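Local coordinates for protein trans-4-hydroxy-L-proline dehydratase (Clostridioides difficile 70-100-2010, PDB 6VXC) that dehydrates trans-4-hydroxy-L-proline to (S)-1-pyrroline-5-carboxylate by glycyl radical chemistry in the anaerobic breakdown of hydroxyproline, at residues 408-413 with 743-748. Residues are numbered along the deposited sequence; the frame is centred on the assembly and turned at random.
Sequences KFLKRA and NLVRAY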
ATOM      1  N   LYS A 408      13.245  -2.257 -25.410  1.00 14.13           N
ATOM      2  CA  LYS A 408      14.141  -1.234 -24.876  1.00 15.44           C
ATOM      3  C   LYS A 408      13.643  -0.696 -23.536  1.00 16.00           C
ATOM      4  O   LYS A 408      14.438  -0.446 -22.622  1.00 12.38           O
ATOM      5  CB  LYS A 408      14.288  -0.088 -25.878  1.00 17.52           C
ATOM      6  CG  LYS A 408      15.084   1.102 -25.353  1.00 23.48           C
ATOM      7  CD  LYS A 408      15.201   2.229 -26.394  1.00 28.98           C
ATOM      8  CE  LYS A 408      15.878   3.459 -25.808  1.00 30.51           C
ATOM      9  NZ  LYS A 408      15.767   4.631 -26.710  1.00 39.52           N
ATOM     10  N   PHE A 409      12.330  -0.499 -23.408  1.00 14.46           N
ATOM     11  CA  PHE A 409      11.788   0.009 -22.152  1.00 14.27           C
ATOM     12  C   PHE A 409      11.977  -1.011 -21.037  1.00 12.53           C
ATOM     13  O   PHE A 409      12.447  -0.678 -19.948  1.00 12.19           O
ATOM     14  CB  PHE A 409      10.311   0.363 -22.324  1.00 11.42           C
ATOM     15  CG  PHE A 409       9.659   0.901 -21.066  1.00 11.76           C
ATOM     16  CD1 PHE A 409       9.793   2.236 -20.720  1.00 11.60           C
ATOM     17  CD2 PHE A 409       8.913   0.072 -20.236  1.00 10.59           C
ATOM     18  CE1 PHE A 409       9.194   2.740 -19.573  1.00 13.95           C
ATOM     19  CE2 PHE A 409       8.316   0.572 -19.074  1.00 12.01           C
ATOM     20  CZ  PHE A 409       8.459   1.917 -18.746  1.00  9.71           C
ATOM     21  N   LEU A 410      11.637  -2.271 -21.303  1.00 12.16           N
ATOM     22  CA  LEU A 410      11.832  -3.301 -20.291  1.00 11.28           C
ATOM     23  C   LEU A 410      13.294  -3.381 -19.847  1.00 13.26           C
ATOM     24  O   LEU A 410      13.585  -3.485 -18.648  1.00 12.81           O
ATOM     25  CB  LEU A 410      11.349  -4.649 -20.832  1.00 13.85           C
ATOM     26  CG  LEU A 410      11.692  -5.888 -20.005  1.00 13.09           C
ATOM     27  CD1 LEU A 410      11.120  -5.807 -18.581  1.00 10.49           C
ATOM     28  CD2 LEU A 410      11.251  -7.172 -20.735  1.00 10.88           C
ATOM     29  N   LYS A 411      14.233  -3.333 -20.800  1.00 13.33           N
ATOM     30  CA  LYS A 411      15.637  -3.492 -20.438  1.00 12.58           C
ATOM     31  C   LYS A 411      16.143  -2.307 -19.625  1.00 11.28           C
ATOM     32  O   LYS A 411      16.953  -2.477 -18.711  1.00 15.37           O
ATOM     33  CB  LYS A 411      16.492  -3.716 -21.687  1.00 14.16           C
ATOM     34  CG  LYS A 411      16.304  -5.124 -22.282  1.00 20.97           C
ATOM     35  CD  LYS A 411      17.208  -5.381 -23.481  1.00 28.24           C
ATOM     36  CE  LYS A 411      18.679  -5.449 -23.078  1.00 25.26           C
ATOM     37  NZ  LYS A 411      19.525  -5.928 -24.220  1.00 28.64           N
ATOM     38  N   ARG A 412      15.676  -1.101 -19.937  1.00 11.79           N
ATOM     39  CA  ARG A 412      16.020   0.052 -19.116  1.00 12.49           C
ATOM     40  C   ARG A 412      15.520  -0.128 -17.683  1.00 15.10           C
ATOM     41  O   ARG A 412      16.217   0.227 -16.724  1.00 13.87           O
ATOM     42  CB  ARG A 412      15.450   1.321 -19.742  1.00 11.98           C
ATOM     43  CG  ARG A 412      15.681   2.571 -18.947  1.00 15.04           C
ATOM     44  CD  ARG A 412      17.123   3.038 -19.031  1.00 17.39           C
ATOM     45  NE  ARG A 412      17.282   4.332 -18.371  1.00 20.63           N
ATOM     46  CZ  ARG A 412      17.929   4.501 -17.228  1.00 19.43           C
ATOM     47  NH1 ARG A 412      18.490   3.452 -16.640  1.00 18.85           N
ATOM     48  NH2 ARG A 412      18.016   5.704 -16.677  1.00 15.35           N
ATOM     49  N   ALA A 413      14.300  -0.658 -17.524  1.00 12.43           N
ATOM     50  CA  ALA A 413      13.799  -0.965 -16.185  1.00 12.15           C
ATOM     51  C   ALA A 413      14.662  -2.022 -15.504  1.00 11.99           C
ATOM     52  O   ALA A 413      14.991  -1.897 -14.319  1.00 13.53           O
ATOM     53  CB  ALA A 413      12.343  -1.431 -16.256  1.00  8.19           C
ATOM     54  N   ASN A 743      14.188 -11.589 -19.802  1.00 14.04           N
ATOM     55  CA  ASN A 743      13.556 -12.809 -20.270  1.00 12.97           C
ATOM     56  C   ASN A 743      12.755 -13.483 -19.167  1.00 14.37           C
ATOM     57  O   ASN A 743      11.715 -14.083 -19.438  1.00 14.44           O
ATOM     58  CB  ASN A 743      14.613 -13.764 -20.816  1.00 13.57           C
ATOM     59  CG  ASN A 743      15.169 -13.325 -22.172  1.00 20.01           C
ATOM     60  OD1 ASN A 743      14.651 -12.405 -22.795  1.00 21.71           O
ATOM     61  ND2 ASN A 743      16.216 -14.008 -22.637  1.00 21.48           N
ATOM     62  N   LEU A 744      13.252 -13.443 -17.927  1.00 11.49           N
ATOM     63  CA  LEU A 744      12.510 -14.046 -16.826  1.00 11.92           C
ATOM     64  C   LEU A 744      11.182 -13.320 -16.608  1.00 11.32           C
ATOM     65  O   LEU A 744      10.138 -13.953 -16.412  1.00 12.28           O
ATOM     66  CB  LEU A 744      13.355 -14.021 -15.548  1.00 12.62           C
ATOM     67  CG  LEU A 744      12.784 -14.803 -14.350  1.00 15.79           C
ATOM     68  CD1 LEU A 744      12.911 -16.312 -14.571  1.00 10.15           C
ATOM     69  CD2 LEU A 744      13.386 -14.388 -13.025  1.00 11.24           C
ATOM     70  N   VAL A 745      11.207 -11.995 -16.668  1.00 10.91           N
ATOM     71  CA  VAL A 745       9.978 -11.215 -16.535  1.00 10.81           C
ATOM     72  C   VAL A 745       8.983 -11.605 -17.621  1.00 11.43           C
ATOM     73  O   VAL A 745       7.814 -11.891 -17.334  1.00 11.23           O
ATOM     74  CB  VAL A 745      10.299  -9.711 -16.556  1.00 10.20           C
ATOM     75  CG1 VAL A 745       9.020  -8.875 -16.597  1.00 10.02           C
ATOM     76  CG2 VAL A 745      11.118  -9.343 -15.330  1.00  9.33           C
ATOM     77  N   ARG A 746       9.444 -11.624 -18.880  1.00 11.67           N
ATOM     78  CA  ARG A 746       8.598 -11.988 -20.020  1.00 14.24           C
ATOM     79  C   ARG A 746       8.066 -13.411 -19.900  1.00 12.17           C
ATOM     80  O   ARG A 746       6.918 -13.687 -20.271  1.00 12.48           O
ATOM     81  CB  ARG A 746       9.374 -11.859 -21.343  1.00 14.44           C
ATOM     82  CG  ARG A 746       9.759 -10.467 -21.783  1.00 16.77           C
ATOM     83  CD  ARG A 746       8.686  -9.798 -22.583  1.00 17.38           C
ATOM     84  NE  ARG A 746       9.195  -8.607 -23.251  1.00 13.21           N
ATOM     85  CZ  ARG A 746       8.431  -7.564 -23.552  1.00 13.70           C
ATOM     86  NH1 ARG A 746       7.142  -7.584 -23.235  1.00 10.71           N
ATOM     87  NH2 ARG A 746       8.951  -6.491 -24.124  1.00 13.12           N
ATOM     88  N   ALA A 747       8.914 -14.342 -19.467  1.00 12.21           N
ATOM     89  CA  ALA A 747       8.472 -15.721 -19.337  1.00 12.04           C
ATOM     90  C   ALA A 747       7.360 -15.822 -18.306  1.00 12.54           C
ATOM     91  O   ALA A 747       6.293 -16.382 -18.577  1.00 12.59           O
ATOM     92  CB  ALA A 747       9.645 -16.623 -18.949  1.00 10.64           C
ATOM     93  N   TYR A 748       7.575 -15.231 -17.135  1.00 11.33           N
ATOM     94  CA  TYR A 748       6.555 -15.275 -16.097  1.00 11.27           C
ATOM     95  C   TYR A 748       5.265 -14.644 -16.594  1.00 10.64           C
ATOM     96  O   TYR A 748       4.187 -15.223 -16.456  1.00 12.01           O
ATOM     97  CB  TYR A 748       7.056 -14.554 -14.842  1.00  9.69           C
ATOM     98  CG  TYR A 748       6.140 -14.687 -13.631  1.00 10.43           C
ATOM     99  CD1 TYR A 748       5.522 -15.903 -13.322  1.00  9.89           C
ATOM    100  CD2 TYR A 748       5.920 -13.604 -12.781  1.00  9.96           C
ATOM    101  CE1 TYR A 748       4.700 -16.024 -12.204  1.00 11.77           C
ATOM    102  CE2 TYR A 748       5.097 -13.714 -11.664  1.00 10.75           C
ATOM    103  CZ  TYR A 748       4.488 -14.924 -11.378  1.00 10.19           C
ATOM    104  OH  TYR A 748       3.662 -15.041 -10.273  1.00 11.51           O
TER
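Leu410 reaches across from its helix to Val745 and Arg746, and it alone carries the 408-413 side of the contact. With 9.0 Å between the CA atoms of Leu410 and Val745, side chains rather than backbones bridge the gap. The apolar part is a methyl-to-methyl touch between buried side chains, CD1 of Leu410 lying 4.2 Å from CG1 of Val745. A forked leucine suits this place because its second methyl, CD2, serves the neighbouring arginine.

The other part sets that methyl against a charged side chain. Leu410 and Arg746 run alongside each other in opposite senses, CD2 resting against the arginine from CG to the NE end of its guanidinium. The first torsion (-68°), with CG anti to the carbonyl carbon, brings Arg746 CG to 3.8 Å from Leu410 CD2. The chain turns at chi2, and NE comes obliquely beside CD2 of Leu410, at 3.6 Å. No hydrogen bond links the segments; NH2 of Arg746 instead bonds to Thr405 O and Gln407 OE1, and NH1 to Ser402 O, which should restrict rotation. Arginine thus offers aliphatic CG and CD to Leu410 and N-H donors to these oxygens.

A salt bridge from Lys411 to Asp739 also ties the helices. Away from the annotated active-site residues, this bridge joins helix 407-418 of the pyruvate formate lyase-like part to helix 734-750 of the glycine radical part. Ile401 of strand 396-401 touches both Leu410 and Arg746; its mixed sheet also includes strand 755-759, which follows helix 734-750.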